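Local coordinates for protein inositol monophosphatase (Zymomonas mobilis, PDB 4N81) that probably hydrolyses phosphate monoesters such as inositol monophosphate with the help of magnesium ions, at residues A[199-211]-A[233-245]. Numbering follows the deposited sequence.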
ATOM      1  N   ASP A 199     -10.089   9.826  -5.895  1.00 10.78           N
ATOM      2  CA  ASP A 199     -11.239  10.766  -5.915  1.00  9.70           C
ATOM      3  C   ASP A 199     -12.134  10.691  -4.709  1.00  8.58           C
ATOM      4  O   ASP A 199     -12.767  11.687  -4.359  1.00 10.11           O
ATOM      5  CB  ASP A 199     -12.108  10.508  -7.162  1.00 10.57           C
ATOM      6  CG  ASP A 199     -11.284  10.656  -8.456  1.00 13.41           C
ATOM      7  OD1 ASP A 199     -10.991   9.649  -9.124  1.00 11.88           O
ATOM      8  OD2 ASP A 199     -10.819  11.793  -8.710  1.00 13.18           O
ATOM      9  N   LEU A 200     -12.237   9.500  -4.111  1.00  8.41           N
ATOM     10  CA  LEU A 200     -13.107   9.316  -2.935  1.00  8.38           C
ATOM     11  C   LEU A 200     -12.402   8.412  -1.935  1.00  9.69           C
ATOM     12  O   LEU A 200     -11.726   7.461  -2.328  1.00  8.33           O
ATOM     13  CB  LEU A 200     -14.417   8.591  -3.378  1.00  8.71           C
ATOM     14  CG  LEU A 200     -15.342   9.468  -4.239  1.00 12.59           C
ATOM     15  CD1 LEU A 200     -16.457   8.600  -4.923  1.00  9.93           C
ATOM     16  CD2 LEU A 200     -16.023  10.557  -3.416  1.00 11.45           C
ATOM     17  N   VAL A 201     -12.566   8.705  -0.645  1.00  9.82           N
ATOM     18  CA  VAL A 201     -12.224   7.736   0.367  1.00 10.67           C
ATOM     19  C   VAL A 201     -13.459   7.640   1.273  1.00 10.75           C
ATOM     20  O   VAL A 201     -14.004   8.658   1.666  1.00 11.95           O
ATOM     21  CB  VAL A 201     -11.049   8.246   1.221  1.00  8.53           C
ATOM     22  CG1 VAL A 201     -10.675   7.163   2.286  1.00  7.88           C
ATOM     23  CG2 VAL A 201      -9.823   8.564   0.353  1.00  9.31           C
ATOM     24  N   VAL A 202     -13.866   6.426   1.615  1.00  8.93           N
ATOM     25  CA  VAL A 202     -15.023   6.230   2.495  1.00  8.89           C
ATOM     26  C   VAL A 202     -14.605   5.226   3.552  1.00  9.47           C
ATOM     27  O   VAL A 202     -14.188   4.110   3.209  1.00  9.47           O
ATOM     28  CB  VAL A 202     -16.249   5.665   1.706  1.00 11.99           C
ATOM     29  CG1 VAL A 202     -17.405   5.272   2.684  1.00 12.58           C
ATOM     30  CG2 VAL A 202     -16.717   6.716   0.683  1.00 11.51           C
ATOM     31  N   GLU A 203     -14.725   5.614   4.832  1.00  9.22           N
ATOM     32  CA  GLU A 203     -14.356   4.736   5.918  1.00 10.46           C
ATOM     33  C   GLU A 203     -15.343   4.844   7.055  1.00 11.62           C
ATOM     34  O   GLU A 203     -16.084   5.843   7.187  1.00 12.38           O
ATOM     35  CB  GLU A 203     -12.936   5.047   6.431  1.00 10.12           C
ATOM     36  CG  GLU A 203     -11.875   4.680   5.314  1.00 13.89           C
ATOM     37  CD  GLU A 203     -10.421   4.785   5.768  1.00 11.92           C
ATOM     38  OE1 GLU A 203     -10.089   5.717   6.523  1.00 11.89           O
ATOM     39  OE2 GLU A 203      -9.620   3.936   5.344  1.00 12.24           O
ATOM     40  N   GLN A 204     -15.261   3.851   7.932  1.00 10.94           N
ATOM     41  CA  GLN A 204     -16.139   3.824   9.117  1.00 14.76           C
ATOM     42  C   GLN A 204     -15.343   3.285  10.286  1.00 15.27           C
ATOM     43  O   GLN A 204     -14.432   2.454  10.092  1.00 13.89           O
ATOM     44  CB  GLN A 204     -17.343   2.899   8.830  1.00 14.64           C
ATOM     45  CG  GLN A 204     -18.344   2.763  10.000  1.00 14.09           C
ATOM     46  CD  GLN A 204     -19.537   1.895   9.631  1.00 17.95           C
ATOM     47  OE1 GLN A 204     -19.364   0.804   9.139  1.00 15.40           O
ATOM     48  NE2 GLN A 204     -20.762   2.416   9.814  1.00 14.58           N
ATOM     49  N   GLY A 205     -15.688   3.720  11.504  1.00 13.60           N
ATOM     50  CA  GLY A 205     -15.032   3.194  12.694  1.00 18.36           C
ATOM     51  C   GLY A 205     -13.766   3.922  13.093  1.00 17.20           C
ATOM     52  O   GLY A 205     -13.082   3.490  14.012  1.00 17.23           O
ATOM     53  N   LEU A 206     -13.451   5.049  12.457  1.00 11.81           N
ATOM     54  CA  LEU A 206     -12.246   5.812  12.860  1.00 11.72           C
ATOM     55  C   LEU A 206     -12.416   6.512  14.229  1.00 14.74           C
ATOM     56  O   LEU A 206     -13.559   6.859  14.628  1.00 15.76           O
ATOM     57  CB  LEU A 206     -11.934   6.907  11.810  1.00 11.10           C
ATOM     58  CG  LEU A 206     -11.172   6.437  10.561  1.00 14.37           C
ATOM     59  CD1 LEU A 206     -11.793   5.327   9.845  1.00 20.70           C
ATOM     60  CD2 LEU A 206     -11.022   7.639   9.623  1.00 12.36           C
ATOM     61  N   LYS A 207     -11.297   6.685  14.948  1.00 13.23           N
ATOM     62  CA  LYS A 207     -11.230   7.492  16.174  1.00 17.81           C
ATOM     63  C   LYS A 207     -10.836   8.905  15.779  1.00 19.01           C
ATOM     64  O   LYS A 207     -10.313   9.069  14.706  1.00 14.87           O
ATOM     65  CB  LYS A 207     -10.166   6.902  17.120  1.00 15.95           C
ATOM     66  CG  LYS A 207     -10.446   5.430  17.425  1.00 21.23           C
ATOM     67  CD  LYS A 207     -11.764   5.281  18.154  1.00 30.54           C
ATOM     68  CE  LYS A 207     -12.118   3.779  18.443  1.00 55.96           C
ATOM     69  NZ  LYS A 207     -12.876   3.094  17.327  1.00 49.90           N
ATOM     70  N   PHE A 208     -11.026   9.902  16.652  1.00 14.51           N
ATOM     71  CA  PHE A 208     -10.692  11.283  16.282  1.00 16.24           C
ATOM     72  C   PHE A 208      -9.184  11.421  15.953  1.00 20.21           C
ATOM     73  O   PHE A 208      -8.790  12.204  15.064  1.00 17.36           O
ATOM     74  CB  PHE A 208     -11.087  12.259  17.421  1.00 17.88           C
ATOM     75  CG  PHE A 208     -10.996  13.739  17.041  1.00 18.24           C
ATOM     76  CD1 PHE A 208     -11.479  14.201  15.826  1.00 16.24           C
ATOM     77  CD2 PHE A 208     -10.481  14.666  17.937  1.00 23.43           C
ATOM     78  CE1 PHE A 208     -11.413  15.573  15.478  1.00 17.15           C
ATOM     79  CE2 PHE A 208     -10.435  16.057  17.628  1.00 23.77           C
ATOM     80  CZ  PHE A 208     -10.894  16.508  16.392  1.00 19.81           C
ATOM     81  N   TYR A 209      -8.352  10.613  16.610  1.00 14.35           N
ATOM     82  CA  TYR A 209      -6.909  10.603  16.361  1.00 15.50           C
ATOM     83  C   TYR A 209      -6.651  10.250  14.901  1.00 13.54           C
ATOM     84  O   TYR A 209      -5.612  10.624  14.352  1.00 14.74           O
ATOM     85  CB  TYR A 209      -6.215   9.432  17.140  1.00 22.10           C
ATOM     86  CG  TYR A 209      -6.462   9.401  18.601  1.00 25.61           C
ATOM     87  CD1 TYR A 209      -5.660  10.162  19.477  1.00 37.28           C
ATOM     88  CD2 TYR A 209      -7.470   8.623  19.133  1.00 27.51           C
ATOM     89  CE1 TYR A 209      -5.859  10.147  20.851  1.00 40.28           C
ATOM     90  CE2 TYR A 209      -7.694   8.603  20.504  1.00 39.29           C
ATOM     91  CZ  TYR A 209      -6.886   9.362  21.369  1.00 45.43           C
ATOM     92  OH  TYR A 209      -7.113   9.317  22.747  1.00 49.62           O
ATOM     93  N   ASP A 210      -7.537   9.470  14.313  1.00 12.38           N
ATOM     94  CA  ASP A 210      -7.302   9.018  12.942  1.00 11.55           C
ATOM     95  C   ASP A 210      -7.721  10.018  11.848  1.00 13.59           C
ATOM     96  O   ASP A 210      -7.270   9.848  10.727  1.00 12.47           O
ATOM     97  CB  ASP A 210      -8.085   7.731  12.645  1.00 11.34           C
ATOM     98  CG  ASP A 210      -7.783   6.580  13.645  1.00 15.59           C
ATOM     99  OD1 ASP A 210      -6.616   6.438  14.076  1.00 13.91           O
ATOM    100  OD2 ASP A 210      -8.746   5.843  13.979  1.00 13.77           O
ATOM    101  N   PHE A 211      -8.560  11.025  12.144  1.00 14.32           N
ATOM    102  CA  PHE A 211      -9.033  11.933  11.076  1.00 12.16           C
ATOM    103  C   PHE A 211      -8.873  13.430  11.322  1.00 11.73           C
ATOM    104  O   PHE A 211      -8.968  14.264  10.365  1.00 11.90           O
ATOM    105  CB  PHE A 211     -10.491  11.604  10.615  1.00 10.95           C
ATOM    106  CG  PHE A 211     -11.531  11.745  11.701  1.00 17.02           C
ATOM    107  CD1 PHE A 211     -12.106  12.983  11.983  1.00 13.56           C
ATOM    108  CD2 PHE A 211     -11.947  10.641  12.430  1.00 17.99           C
ATOM    109  CE1 PHE A 211     -13.105  13.117  12.967  1.00 18.66           C
ATOM    110  CE2 PHE A 211     -12.919  10.761  13.415  1.00 12.76           C
ATOM    111  CZ  PHE A 211     -13.511  11.998  13.687  1.00 17.68           C
ATOM    112  N   LEU A 233     -16.854  17.199  10.428  1.00 13.85           N
ATOM    113  CA  LEU A 233     -16.258  16.255  11.342  1.00 13.86           C
ATOM    114  C   LEU A 233     -15.712  17.080  12.487  1.00 14.97           C
ATOM    115  O   LEU A 233     -15.186  18.191  12.292  1.00 16.63           O
ATOM    116  CB  LEU A 233     -15.127  15.513  10.637  1.00 12.91           C
ATOM    117  CG  LEU A 233     -15.613  14.600   9.509  1.00 12.38           C
ATOM    118  CD1 LEU A 233     -14.477  14.093   8.599  1.00 11.30           C
ATOM    119  CD2 LEU A 233     -16.364  13.395  10.180  1.00 12.35           C
ATOM    120  N   ASN A 234     -15.861  16.560  13.690  1.00 16.52           N
ATOM    121  CA  ASN A 234     -15.380  17.247  14.876  1.00 16.44           C
ATOM    122  C   ASN A 234     -14.948  16.247  15.915  1.00 19.13           C
ATOM    123  O   ASN A 234     -14.996  15.026  15.685  1.00 16.07           O
ATOM    124  CB  ASN A 234     -16.361  18.313  15.397  1.00 18.73           C
ATOM    125  CG  ASN A 234     -17.645  17.739  15.982  1.00 20.79           C
ATOM    126  OD1 ASN A 234     -17.707  16.576  16.384  1.00 18.34           O
ATOM    127  ND2 ASN A 234     -18.682  18.601  16.065  1.00 19.79           N
ATOM    128  N   LYS A 235     -14.537  16.756  17.075  1.00 17.81           N
ATOM    129  CA  LYS A 235     -13.895  15.946  18.090  1.00 20.90           C
ATOM    130  C   LYS A 235     -14.808  14.826  18.529  1.00 20.94           C
ATOM    131  O   LYS A 235     -14.373  13.775  19.017  1.00 22.00           O
ATOM    132  CB  LYS A 235     -13.593  16.841  19.312  1.00 26.88           C
ATOM    133  CG  LYS A 235     -13.151  16.050  20.535  1.00 38.76           C
ATOM    134  CD  LYS A 235     -13.042  16.887  21.842  1.00 59.40           C
ATOM    135  CE  LYS A 235     -13.213  15.955  23.068  1.00 58.22           C
ATOM    136  NZ  LYS A 235     -12.809  16.540  24.364  1.00 57.96           N
ATOM    137  N   ASN A 236     -16.085  15.050  18.353  1.00 26.23           N
ATOM    138  CA  ASN A 236     -17.064  14.071  18.759  1.00 28.09           C
ATOM    139  C   ASN A 236     -17.719  13.150  17.718  1.00 26.65           C
ATOM    140  O   ASN A 236     -18.576  12.334  18.084  1.00 21.56           O
ATOM    141  CB  ASN A 236     -18.091  14.772  19.597  1.00 31.51           C
ATOM    142  CG  ASN A 236     -17.974  14.341  20.997  1.00 42.35           C
ATOM    143  OD1 ASN A 236     -16.934  14.621  21.699  1.00 39.00           O
ATOM    144  ND2 ASN A 236     -18.957  13.517  21.408  1.00 40.94           N
ATOM    145  N   SER A 237     -17.287  13.269  16.461  1.00 16.78           N
ATOM    146  CA  SER A 237     -17.775  12.441  15.371  1.00 15.97           C
ATOM    147  C   SER A 237     -17.472  10.941  15.635  1.00 19.33           C
ATOM    148  O   SER A 237     -16.391  10.563  16.152  1.00 19.50           O
ATOM    149  CB  SER A 237     -17.127  12.879  14.072  1.00 15.15           C
ATOM    150  OG  SER A 237     -17.518  14.238  13.798  1.00 17.67           O
ATOM    151  N   VAL A 238     -18.431  10.093  15.277  1.00 15.62           N
ATOM    152  CA  VAL A 238     -18.306   8.655  15.520  1.00 16.46           C
ATOM    153  C   VAL A 238     -17.349   7.962  14.575  1.00 16.10           C
ATOM    154  O   VAL A 238     -16.975   6.817  14.817  1.00 18.83           O
ATOM    155  CB  VAL A 238     -19.680   7.932  15.482  1.00 20.10           C
ATOM    156  CG1 VAL A 238     -20.618   8.588  16.516  1.00 27.92           C
ATOM    157  CG2 VAL A 238     -20.246   7.999  14.076  1.00 15.42           C
ATOM    158  N   GLY A 239     -16.925   8.661  13.530  1.00 14.92           N
ATOM    159  CA  GLY A 239     -15.834   8.139  12.684  1.00 12.74           C
ATOM    160  C   GLY A 239     -16.253   7.533  11.368  1.00 14.27           C
ATOM    161  O   GLY A 239     -15.532   6.695  10.794  1.00 12.93           O
ATOM    162  N   GLU A 240     -17.472   7.859  10.935  1.00 12.99           N
ATOM    163  CA  GLU A 240     -17.883   7.631   9.546  1.00 11.82           C
ATOM    164  C   GLU A 240     -17.369   8.856   8.788  1.00 11.71           C
ATOM    165  O   GLU A 240     -17.723   9.982   9.156  1.00 12.42           O
ATOM    166  CB  GLU A 240     -19.426   7.585   9.481  1.00 12.89           C
ATOM    167  CG  GLU A 240     -19.905   6.242  10.038  1.00 12.98           C
ATOM    168  CD  GLU A 240     -21.430   6.134  10.219  1.00 20.67           C
ATOM    169  OE1 GLU A 240     -22.180   7.115   9.960  1.00 17.36           O
ATOM    170  OE2 GLU A 240     -21.848   5.029  10.628  1.00 18.35           O
ATOM    171  N   VAL A 241     -16.591   8.632   7.730  1.00 10.78           N
ATOM    172  CA  VAL A 241     -16.032   9.754   7.003  1.00 11.50           C
ATOM    173  C   VAL A 241     -16.184   9.517   5.524  1.00 10.21           C
ATOM    174  O   VAL A 241     -16.135   8.370   5.053  1.00  9.63           O
ATOM    175  CB  VAL A 241     -14.496  10.006   7.335  1.00 13.37           C
ATOM    176  CG1 VAL A 241     -14.276  10.219   8.857  1.00 11.34           C
ATOM    177  CG2 VAL A 241     -13.658   8.867   6.913  1.00 18.70           C
ATOM    178  N   ILE A 242     -16.334  10.623   4.792  1.00  9.77           N
ATOM    179  CA  ILE A 242     -16.200  10.585   3.325  1.00  9.40           C
ATOM    180  C   ILE A 242     -15.333  11.775   2.924  1.00  9.24           C
ATOM    181  O   ILE A 242     -15.542  12.897   3.438  1.00 10.25           O
ATOM    182  CB  ILE A 242     -17.555  10.602   2.601  1.00 10.96           C
ATOM    183  CG1 ILE A 242     -17.354  10.644   1.088  1.00 11.27           C
ATOM    184  CG2 ILE A 242     -18.469  11.827   3.115  1.00 10.94           C
ATOM    185  CD1 ILE A 242     -18.633  10.284   0.321  1.00 12.99           C
ATOM    186  N   ALA A 243     -14.330  11.503   2.083  1.00  8.84           N
ATOM    187  CA  ALA A 243     -13.494  12.565   1.535  1.00  9.62           C
ATOM    188  C   ALA A 243     -13.663  12.497   0.012  1.00  8.96           C
ATOM    189  O   ALA A 243     -13.700  11.385  -0.537  1.00  9.86           O
ATOM    190  CB  ALA A 243     -11.997  12.333   1.960  1.00 10.70           C
ATOM    191  N   ALA A 244     -13.794  13.654  -0.640  1.00  8.91           N
ATOM    192  CA  ALA A 244     -13.893  13.713  -2.092  1.00  9.30           C
ATOM    193  C   ALA A 244     -12.922  14.773  -2.588  1.00  9.95           C
ATOM    194  O   ALA A 244     -12.810  15.829  -1.949  1.00  9.33           O
ATOM    195  CB  ALA A 244     -15.316  14.113  -2.502  1.00  9.33           C
ATOM    196  N   GLY A 245     -12.271  14.537  -3.736  1.00  9.06           N
ATOM    197  CA  GLY A 245     -11.392  15.580  -4.297  1.00  9.33           C
ATOM    198  C   GLY A 245     -12.244  16.663  -4.957  1.00 12.06           C
ATOM    199  O   GLY A 245     -11.816  17.813  -5.106  1.00 12.43           O
TER
HETATM  200  O   HOH W   1     -17.758   5.011  12.837  1.00 16.47           O
HETATM  201  O   HOH W   2     -14.642   8.462  16.585  1.00 18.11           O
HETATM  202  O   HOH W   3     -15.171   4.735  16.219  1.00 39.16           O
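Strand 200-203 pairs antiparallel with strand 241-244 inside the C-terminal five-stranded mixed sheet of the inositol monophosphatase fold, their axes 177° apart. Reciprocal backbone bonds at V201/A243 and E203/V241 fix the register, A243 N reaching V201 O at 2.9 Å. One face bears V201, E203, V241 and A243 beneath helix 187-194; the other bears V202 and I242, lying side by side against helix 250-257. Past the strands, an anti chi1 (179°) and extended chain carry Q204 NE2 alongside E240, where it gives OE2 a 2.9 Å hydrogen bond, anti but out of the carboxylate plane, while Q204 OE1 accepts from E164 N. One more backbone hydrogen bond, L206 N to G239 O, ties the loops; D210, a predicted magnesium ligand, follows four residues after L206. The F211 ring takes V241 CG1 over one face and meets S237 CB at CZ, 3.7 Å away. F208 packs edge-to-face with F68 and takes K235 CA 3.4 Å from its ring centroid, 7° off the normal, a CH-pi contact. With F208 cut back to an alanine, K235 CA is likely to lose this aromatic platform and a gap to open beside F68. S237 N closes the type I turn onto N234 O at 3.0 Å, and N234 N adds a second clasp to S237 OG.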